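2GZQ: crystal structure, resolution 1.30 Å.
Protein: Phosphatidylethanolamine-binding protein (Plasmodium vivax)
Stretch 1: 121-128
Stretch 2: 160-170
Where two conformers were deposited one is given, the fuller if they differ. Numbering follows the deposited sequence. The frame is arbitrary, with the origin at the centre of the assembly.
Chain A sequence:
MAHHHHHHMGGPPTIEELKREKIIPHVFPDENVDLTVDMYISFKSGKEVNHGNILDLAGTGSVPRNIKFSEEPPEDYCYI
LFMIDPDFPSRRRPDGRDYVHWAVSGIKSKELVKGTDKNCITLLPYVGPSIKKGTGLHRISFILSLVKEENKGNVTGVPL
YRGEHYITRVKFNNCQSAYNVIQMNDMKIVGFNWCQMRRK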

# COMPACT_ATOMS: atom_id res chain seq x y z
N ILE A 121 -4.86 -13.94 -1.00
CA ILE A 121 -6.14 -13.65 -0.39
C ILE A 121 -6.33 -12.16 -0.54
O ILE A 121 -5.53 -11.36 -0.02
CB ILE A 121 -6.14 -14.06 1.08
CG1 ILE A 121 -5.79 -15.52 1.25
CG2 ILE A 121 -7.51 -13.75 1.69
CD1 ILE A 121 -5.78 -16.01 2.68
N THR A 122 -7.40 -11.75 -1.19
CA THR A 122 -7.74 -10.35 -1.30
C THR A 122 -8.59 -9.91 -0.11
O THR A 122 -9.78 -10.20 -0.03
CB THR A 122 -8.41 -10.04 -2.64
OG1 THR A 122 -7.47 -10.31 -3.69
CG2 THR A 122 -8.85 -8.61 -2.74
N LEU A 123 -7.94 -9.29 0.86
CA LEU A 123 -8.61 -8.90 2.09
C LEU A 123 -9.47 -7.66 1.88
O LEU A 123 -10.53 -7.51 2.45
CB LEU A 123 -7.57 -8.64 3.18
CG LEU A 123 -6.73 -9.84 3.60
CD1 LEU A 123 -5.59 -9.36 4.52
CD2 LEU A 123 -7.57 -10.87 4.28
N LEU A 124 -9.01 -6.76 1.01
CA LEU A 124 -9.80 -5.61 0.57
C LEU A 124 -9.57 -5.43 -0.93
O LEU A 124 -8.45 -5.10 -1.34
CB LEU A 124 -9.39 -4.34 1.32
CG LEU A 124 -9.69 -4.38 2.82
CD1 LEU A 124 -8.97 -3.22 3.51
CD2 LEU A 124 -11.20 -4.29 3.08
N PRO A 125 -10.63 -5.60 -1.75
CA PRO A 125 -10.38 -5.51 -3.17
C PRO A 125 -10.07 -4.08 -3.59
O PRO A 125 -10.53 -3.11 -2.97
CB PRO A 125 -11.68 -6.00 -3.80
CG PRO A 125 -12.73 -5.73 -2.77
CD PRO A 125 -12.05 -5.84 -1.44
N TYR A 126 -9.28 -3.94 -4.64
CA TYR A 126 -8.82 -2.65 -5.12
C TYR A 126 -9.97 -1.71 -5.41
O TYR A 126 -10.89 -2.06 -6.18
CB TYR A 126 -8.00 -2.85 -6.41
CG TYR A 126 -7.42 -1.56 -6.92
CD1 TYR A 126 -6.18 -1.13 -6.52
CD2 TYR A 126 -8.13 -0.77 -7.81
CE1 TYR A 126 -5.64 0.04 -7.00
CE2 TYR A 126 -7.61 0.43 -8.29
CZ TYR A 126 -6.37 0.84 -7.85
OH TYR A 126 -5.81 2.04 -8.29
N VAL A 127 -9.89 -0.49 -4.88
CA VAL A 127 -10.72 0.61 -5.36
C VAL A 127 -9.79 1.77 -5.59
O VAL A 127 -8.89 2.05 -4.78
CB VAL A 127 -11.82 0.98 -4.36
CG1 VAL A 127 -12.75 -0.20 -4.12
CG2 VAL A 127 -11.23 1.48 -3.05
N GLY A 128 -9.95 2.44 -6.72
CA GLY A 128 -8.98 3.47 -7.10
C GLY A 128 -9.04 4.73 -6.24
O GLY A 128 -10.00 4.92 -5.49
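Stretch 2 (160-170) LYRGEHYITRV

Stretch 2 has no regular helix or strand, so its course over stretch 1 is best followed through its contacts. It starts with Leu160 beside Ile121 and Leu123, passes Tyr161 near the corner at Leu123, loops outward through Arg162 to Tyr166, and returns with Ile167 and Arg169 against Leu124, Pro125 and Val127. The backbones come nearest at Leu123 and Tyr161, whose CA atoms are 5.1 Å apart. In all, 482 Å² is buried, both sides summed.

Arg169 contributes most, 94 Å². Its CA-to-CB bond points toward stretch 1, and chi2 and chi3 are both t (163° and 179°), which carries the guanidinium to the carbonyl of Pro125. Arg169 NH2 donates to Pro125 O at 2.7 Å (139° at the hydrogen); the bond from Arg169 NH1 to the same Pro125 O, 3.2 Å and 125°, is weak. Val127 CG2 lies over one face of the guanidinium, 3.3 Å from Arg169 NH1. Within stretch 2, Glu164 holds the group in place: Arg169 NE reaches Glu164 OE1 at 2.8 Å in a salt bridge, and Arg169 NH2 reaches Glu164 OE2 at 3.0 Å, with angles of 170° and 172°.

Tyr161 gives up 68 Å². Pro125 CD sits 3.5 Å from the centroid of the Tyr161 ring and 18° off its normal, a CH-pi contact over the face. Tyr161 OH donates to Glu164 OE2 at 2.6 Å, tying the ring to the same carboxylate that Arg169 uses. At the backbone, water 1 donates to Thr122 O (2.8 Å) and accepts from Tyr161 N (2.9 Å), bridging the stretches.

Leu124, with 67 Å² covered, has a sideways CA-to-CB bond, yet its end comes nearer: Leu124 CD2 packs 3.7 Å from Ile167 CG1 and 4.3 Å from Tyr161 CD2.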

# COMPACT_ATOMS: atom_id res chain seq x y z
N LEU A 160 -11.09 -11.54 6.79
CA LEU A 160 -11.45 -12.03 5.47
C LEU A 160 -12.63 -11.28 4.92
O LEU A 160 -13.59 -10.95 5.61
CB LEU A 160 -11.74 -13.51 5.48
CG LEU A 160 -10.60 -14.42 5.95
CD1 LEU A 160 -11.10 -15.80 6.16
CD2 LEU A 160 -9.46 -14.39 4.98
N TYR A 161 -12.57 -10.98 3.64
CA TYR A 161 -13.51 -10.06 2.99
C TYR A 161 -14.90 -10.69 2.82
O TYR A 161 -15.05 -11.84 2.34
CB TYR A 161 -12.99 -9.63 1.64
CG TYR A 161 -13.81 -8.57 0.95
CD1 TYR A 161 -14.49 -8.83 -0.21
CD2 TYR A 161 -13.81 -7.26 1.42
CE1 TYR A 161 -15.18 -7.84 -0.88
CE2 TYR A 161 -14.52 -6.27 0.78
CZ TYR A 161 -15.20 -6.56 -0.38
OH TYR A 161 -15.90 -5.60 -1.08
N ARG A 162 -15.92 -9.93 3.16
CA ARG A 162 -17.33 -10.30 3.05
C ARG A 162 -18.13 -9.19 2.38
O ARG A 162 -19.37 -9.22 2.39
CB ARG A 162 -17.92 -10.56 4.43
CG ARG A 162 -17.30 -11.70 5.16
CD ARG A 162 -18.02 -11.92 6.48
NE ARG A 162 -17.64 -10.90 7.45
CZ ARG A 162 -18.36 -10.56 8.52
NH1 ARG A 162 -19.49 -11.19 8.75
NH2 ARG A 162 -17.92 -9.65 9.36
N GLY A 163 -17.45 -8.26 1.76
CA GLY A 163 -18.11 -7.13 1.15
C GLY A 163 -17.90 -5.83 1.91
O GLY A 163 -17.46 -5.81 3.07
N GLU A 164 -18.25 -4.75 1.25
CA GLU A 164 -18.04 -3.43 1.80
C GLU A 164 -18.88 -3.15 3.04
O GLU A 164 -18.52 -2.29 3.85
CB GLU A 164 -18.29 -2.37 0.75
CG GLU A 164 -17.37 -2.46 -0.45
CD GLU A 164 -15.89 -2.29 -0.11
OE1 GLU A 164 -15.50 -1.24 0.42
OE2 GLU A 164 -15.09 -3.22 -0.41
N HIS A 165 -19.97 -3.86 3.27
CA HIS A 165 -20.80 -3.60 4.44
C HIS A 165 -20.09 -3.92 5.73
O HIS A 165 -20.41 -3.37 6.79
CB HIS A 165 -22.10 -4.41 4.37
CG HIS A 165 -22.94 -4.29 5.60
ND1 HIS A 165 -23.69 -3.16 5.88
CD2 HIS A 165 -23.12 -5.13 6.65
CE1 HIS A 165 -24.31 -3.33 7.04
NE2 HIS A 165 -23.98 -4.51 7.52
N TYR A 166 -19.09 -4.80 5.68
CA TYR A 166 -18.51 -5.33 6.90
C TYR A 166 -17.19 -4.66 7.26
O TYR A 166 -16.60 -5.00 8.28
CB TYR A 166 -18.35 -6.85 6.81
CG TYR A 166 -19.69 -7.57 6.76
CD1 TYR A 166 -20.19 -8.03 5.55
CD2 TYR A 166 -20.46 -7.74 7.90
CE1 TYR A 166 -21.40 -8.67 5.48
CE2 TYR A 166 -21.68 -8.39 7.84
CZ TYR A 166 -22.14 -8.84 6.62
OH TYR A 166 -23.37 -9.48 6.54
N ILE A 167 -16.73 -3.73 6.44
CA ILE A 167 -15.50 -3.00 6.67
C ILE A 167 -15.68 -1.54 6.33
O ILE A 167 -16.68 -1.15 5.75
CB ILE A 167 -14.30 -3.63 5.87
CG1 ILE A 167 -14.58 -3.74 4.38
CG2 ILE A 167 -13.96 -4.99 6.44
CD1 ILE A 167 -14.44 -2.47 3.59
N THR A 168 -14.71 -0.71 6.70
CA THR A 168 -14.66 0.65 6.21
C THR A 168 -13.26 0.92 5.70
O THR A 168 -12.28 0.43 6.25
CB THR A 168 -15.06 1.70 7.25
OG1 THR A 168 -14.98 3.00 6.62
CG2 THR A 168 -14.21 1.64 8.49
N ARG A 169 -13.13 1.68 4.62
CA ARG A 169 -11.80 2.02 4.14
C ARG A 169 -11.21 3.25 4.81
O ARG A 169 -10.03 3.49 4.72
CB ARG A 169 -11.81 2.11 2.62
CG ARG A 169 -12.13 0.76 2.01
CD ARG A 169 -12.55 0.84 0.56
NE ARG A 169 -12.81 -0.49 0.03
CZ ARG A 169 -11.91 -1.26 -0.56
NH1 ARG A 169 -10.66 -0.84 -0.76
NH2 ARG A 169 -12.26 -2.47 -0.97
N VAL A 170 -12.04 4.01 5.51
CA VAL A 170 -11.60 5.20 6.22
C VAL A 170 -10.89 4.79 7.50
O VAL A 170 -11.35 3.87 8.21
CB VAL A 170 -12.83 6.11 6.49
CG1 VAL A 170 -12.47 7.33 7.30
CG2 VAL A 170 -13.49 6.51 5.15
O HOH W 1 -10.35 -11.96 2.13